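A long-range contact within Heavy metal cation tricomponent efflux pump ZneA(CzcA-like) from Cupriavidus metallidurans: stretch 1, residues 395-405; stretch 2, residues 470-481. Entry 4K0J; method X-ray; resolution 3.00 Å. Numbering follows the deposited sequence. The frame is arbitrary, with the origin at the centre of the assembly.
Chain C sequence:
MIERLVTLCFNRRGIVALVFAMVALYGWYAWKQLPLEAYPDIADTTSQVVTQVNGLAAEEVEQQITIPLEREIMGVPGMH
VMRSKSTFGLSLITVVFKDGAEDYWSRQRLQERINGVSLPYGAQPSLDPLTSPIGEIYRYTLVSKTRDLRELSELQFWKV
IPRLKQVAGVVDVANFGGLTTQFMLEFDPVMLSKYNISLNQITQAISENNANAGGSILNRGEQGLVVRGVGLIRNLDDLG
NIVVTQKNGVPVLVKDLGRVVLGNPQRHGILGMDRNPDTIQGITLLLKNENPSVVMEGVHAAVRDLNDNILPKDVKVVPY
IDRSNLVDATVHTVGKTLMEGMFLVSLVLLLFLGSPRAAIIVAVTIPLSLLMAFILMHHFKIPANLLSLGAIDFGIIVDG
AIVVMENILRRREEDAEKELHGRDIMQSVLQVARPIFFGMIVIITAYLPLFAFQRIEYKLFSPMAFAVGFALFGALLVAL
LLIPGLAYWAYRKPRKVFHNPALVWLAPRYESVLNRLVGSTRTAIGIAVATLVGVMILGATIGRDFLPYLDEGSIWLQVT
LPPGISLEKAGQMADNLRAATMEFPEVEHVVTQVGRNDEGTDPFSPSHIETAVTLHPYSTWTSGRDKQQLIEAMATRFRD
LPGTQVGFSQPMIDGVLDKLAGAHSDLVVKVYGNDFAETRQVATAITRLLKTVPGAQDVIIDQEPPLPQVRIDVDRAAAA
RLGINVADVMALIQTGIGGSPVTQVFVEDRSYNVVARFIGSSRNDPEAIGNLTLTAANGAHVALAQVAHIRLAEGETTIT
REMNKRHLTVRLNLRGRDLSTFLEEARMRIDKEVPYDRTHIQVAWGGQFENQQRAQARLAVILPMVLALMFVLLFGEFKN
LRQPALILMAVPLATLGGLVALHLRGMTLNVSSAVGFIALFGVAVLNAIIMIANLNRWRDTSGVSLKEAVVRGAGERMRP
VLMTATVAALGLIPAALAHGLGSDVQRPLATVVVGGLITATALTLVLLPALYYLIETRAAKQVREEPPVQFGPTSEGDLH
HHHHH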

# COMPACT_ATOMS: atom_id res chain seq x y z
N GLY C 395 -6.64 -0.59 -43.15
CA GLY C 395 -6.82 0.29 -44.29
C GLY C 395 -7.11 1.72 -43.89
O GLY C 395 -7.33 2.57 -44.75
N ILE C 396 -7.12 2.00 -42.59
CA ILE C 396 -7.29 3.36 -42.10
C ILE C 396 -5.95 3.89 -41.61
O ILE C 396 -5.80 5.08 -41.31
CB ILE C 396 -8.33 3.43 -40.96
CG1 ILE C 396 -9.06 4.77 -40.97
CG2 ILE C 396 -7.67 3.18 -39.61
CD1 ILE C 396 -10.13 4.88 -39.90
N ILE C 397 -4.97 2.99 -41.53
CA ILE C 397 -3.62 3.34 -41.11
C ILE C 397 -2.81 3.87 -42.29
O ILE C 397 -2.03 4.82 -42.15
CB ILE C 397 -2.88 2.12 -40.53
CG1 ILE C 397 -3.76 1.37 -39.52
CG2 ILE C 397 -1.56 2.53 -39.88
CD1 ILE C 397 -3.09 0.16 -38.92
N VAL C 398 -3.00 3.24 -43.44
CA VAL C 398 -2.20 3.55 -44.63
C VAL C 398 -2.68 4.79 -45.37
O VAL C 398 -1.99 5.29 -46.25
CB VAL C 398 -2.20 2.36 -45.60
CG1 VAL C 398 -1.62 1.14 -44.92
CG2 VAL C 398 -3.61 2.08 -46.09
N ASP C 399 -3.87 5.28 -45.01
CA ASP C 399 -4.42 6.47 -45.65
C ASP C 399 -3.52 7.68 -45.45
O ASP C 399 -3.59 8.65 -46.21
CB ASP C 399 -5.83 6.75 -45.13
CG ASP C 399 -6.83 5.74 -45.62
OD1 ASP C 399 -6.40 4.72 -46.20
OD2 ASP C 399 -8.05 5.96 -45.44
N GLY C 400 -2.68 7.63 -44.43
CA GLY C 400 -1.68 8.66 -44.24
C GLY C 400 -0.57 8.51 -45.25
O GLY C 400 0.13 9.46 -45.57
N ALA C 401 -0.42 7.29 -45.78
CA ALA C 401 0.68 6.99 -46.68
C ALA C 401 0.27 6.91 -48.15
O ALA C 401 1.02 7.35 -49.02
CB ALA C 401 1.37 5.69 -46.25
N ILE C 402 -0.90 6.34 -48.42
CA ILE C 402 -1.29 6.09 -49.81
C ILE C 402 -1.63 7.36 -50.58
O ILE C 402 -1.58 7.37 -51.81
CB ILE C 402 -2.47 5.09 -49.91
CG1 ILE C 402 -3.77 5.72 -49.42
CG2 ILE C 402 -2.16 3.82 -49.13
CD1 ILE C 402 -4.95 4.78 -49.48
N VAL C 403 -1.97 8.43 -49.87
CA VAL C 403 -2.25 9.70 -50.53
C VAL C 403 -0.98 10.30 -51.11
O VAL C 403 -1.00 10.92 -52.17
CB VAL C 403 -2.89 10.71 -49.55
CG1 VAL C 403 -4.33 10.34 -49.27
CG2 VAL C 403 -2.09 10.77 -48.27
N VAL C 404 0.12 10.11 -50.39
CA VAL C 404 1.43 10.56 -50.83
C VAL C 404 1.84 9.81 -52.09
O VAL C 404 2.19 10.42 -53.11
CB VAL C 404 2.49 10.31 -49.74
CG1 VAL C 404 3.83 10.89 -50.16
CG2 VAL C 404 2.03 10.90 -48.41
N MET C 405 1.78 8.49 -52.01
CA MET C 405 2.09 7.61 -53.14
C MET C 405 1.23 7.93 -54.35
O MET C 405 1.71 7.90 -55.49
CB MET C 405 1.89 6.15 -52.73
CG MET C 405 2.07 5.17 -53.86
SD MET C 405 3.70 5.27 -54.61
CE MET C 405 4.73 4.77 -53.23
N PHE C 470 -1.23 5.18 -30.94
CA PHE C 470 0.20 4.95 -31.16
C PHE C 470 0.48 4.59 -32.61
O PHE C 470 1.36 5.18 -33.24
CB PHE C 470 0.71 3.84 -30.25
CG PHE C 470 0.39 4.05 -28.80
CD1 PHE C 470 0.36 5.32 -28.26
CD2 PHE C 470 0.11 2.97 -27.98
CE1 PHE C 470 0.06 5.51 -26.93
CE2 PHE C 470 -0.19 3.15 -26.64
CZ PHE C 470 -0.22 4.42 -26.11
N ALA C 471 -0.27 3.62 -33.14
CA ALA C 471 -0.08 3.18 -34.51
C ALA C 471 -0.37 4.29 -35.51
O ALA C 471 0.18 4.31 -36.60
CB ALA C 471 -0.94 1.97 -34.81
N LEU C 472 -1.25 5.21 -35.12
CA LEU C 472 -1.62 6.33 -35.98
C LEU C 472 -0.46 7.30 -36.04
O LEU C 472 -0.06 7.75 -37.11
CB LEU C 472 -2.86 7.03 -35.44
CG LEU C 472 -3.83 7.62 -36.46
CD1 LEU C 472 -3.21 8.79 -37.20
CD2 LEU C 472 -4.29 6.55 -37.44
N PHE C 473 0.09 7.62 -34.87
CA PHE C 473 1.26 8.48 -34.81
C PHE C 473 2.44 7.84 -35.54
O PHE C 473 3.29 8.54 -36.09
CB PHE C 473 1.63 8.80 -33.36
CG PHE C 473 2.79 9.74 -33.23
CD1 PHE C 473 2.65 11.08 -33.55
CD2 PHE C 473 4.03 9.28 -32.80
CE1 PHE C 473 3.72 11.95 -33.44
CE2 PHE C 473 5.10 10.15 -32.68
CZ PHE C 473 4.94 11.49 -33.00
N GLY C 474 2.47 6.52 -35.54
CA GLY C 474 3.49 5.78 -36.26
C GLY C 474 3.28 5.89 -37.76
O GLY C 474 4.24 5.97 -38.52
N ALA C 475 2.02 5.89 -38.18
CA ALA C 475 1.68 6.03 -39.59
C ALA C 475 2.09 7.41 -40.07
O ALA C 475 2.59 7.58 -41.18
CB ALA C 475 0.19 5.82 -39.79
N LEU C 476 1.87 8.40 -39.21
CA LEU C 476 2.34 9.76 -39.46
C LEU C 476 3.86 9.78 -39.60
O LEU C 476 4.39 10.30 -40.58
CB LEU C 476 1.91 10.68 -38.32
CG LEU C 476 2.52 12.08 -38.32
CD1 LEU C 476 2.07 12.85 -39.55
CD2 LEU C 476 2.15 12.82 -37.04
N LEU C 477 4.54 9.20 -38.62
CA LEU C 477 6.00 9.20 -38.58
C LEU C 477 6.62 8.34 -39.68
O LEU C 477 7.83 8.39 -39.90
CB LEU C 477 6.47 8.70 -37.20
CG LEU C 477 7.91 8.98 -36.79
CD1 LEU C 477 8.13 10.47 -36.55
CD2 LEU C 477 8.28 8.17 -35.55
N VAL C 478 5.80 7.56 -40.38
CA VAL C 478 6.29 6.72 -41.47
C VAL C 478 6.05 7.35 -42.83
O VAL C 478 6.94 7.41 -43.67
CB VAL C 478 5.64 5.31 -41.44
CG1 VAL C 478 5.72 4.64 -42.80
CG2 VAL C 478 6.30 4.44 -40.38
N ALA C 479 4.82 7.83 -43.03
CA ALA C 479 4.38 8.36 -44.32
C ALA C 479 5.17 9.58 -44.76
O ALA C 479 5.36 9.82 -45.95
CB ALA C 479 2.90 8.68 -44.27
N LEU C 480 5.63 10.36 -43.79
CA LEU C 480 6.39 11.57 -44.08
C LEU C 480 7.82 11.43 -43.57
O LEU C 480 8.36 12.34 -42.94
CB LEU C 480 5.71 12.78 -43.44
CG LEU C 480 4.20 12.89 -43.63
CD1 LEU C 480 3.65 14.15 -42.99
CD2 LEU C 480 3.83 12.83 -45.11
N LEU C 481 8.43 10.29 -43.86
CA LEU C 481 9.80 10.01 -43.41
C LEU C 481 10.45 8.86 -44.16
O LEU C 481 11.42 9.06 -44.90
CB LEU C 481 9.81 9.74 -41.90
CG LEU C 481 10.57 10.75 -41.04
CD1 LEU C 481 9.97 10.82 -39.65
CD2 LEU C 481 12.04 10.36 -40.96

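The two stretches run side by side in nearly the same direction: helix 470-479 and the helical part of stretch 1 lie at 22°, with their axes 8.6 Å apart at closest approach. No hydrogen bond links them. Backbone hydrogen bonds form within each stretch, as in Ile-402 N to Val-398 O (2.6 Å) and Ala-479 N to Ala-475 O (2.9 Å); across the contact there is only van der Waals packing, which buries a modest 317 Å².

At the start of stretch 1, Ile-396 touches stretch 2 lightly, its carbonyl O lying 4.4 Å from CD2 of Leu-472. Ile-397 contributes more. Its CG2 meets CB of Ala-475 at 3.7 Å, an apolar pairing, and its carbonyl O approaches that same CB at 3.4 Å. Three residues on, Gly-400 meets stretch 2 through its backbone: its O comes within 3.2 Å of Ala-479 CB, a contact with a methyl group. The same methyl packs against Ala-401, 3.9 Å from CB to CB; these two small residues allow their CA atoms to approach to 4.6 Å, compared with 6.1 Å between the CA atoms of Ile-397 and Ala-475. Val-404 closes the interface: its CB points toward stretch 2, and CG2 reaches CD2 of Leu-480 at 4.2 Å, just where stretch 2 leaves helical geometry.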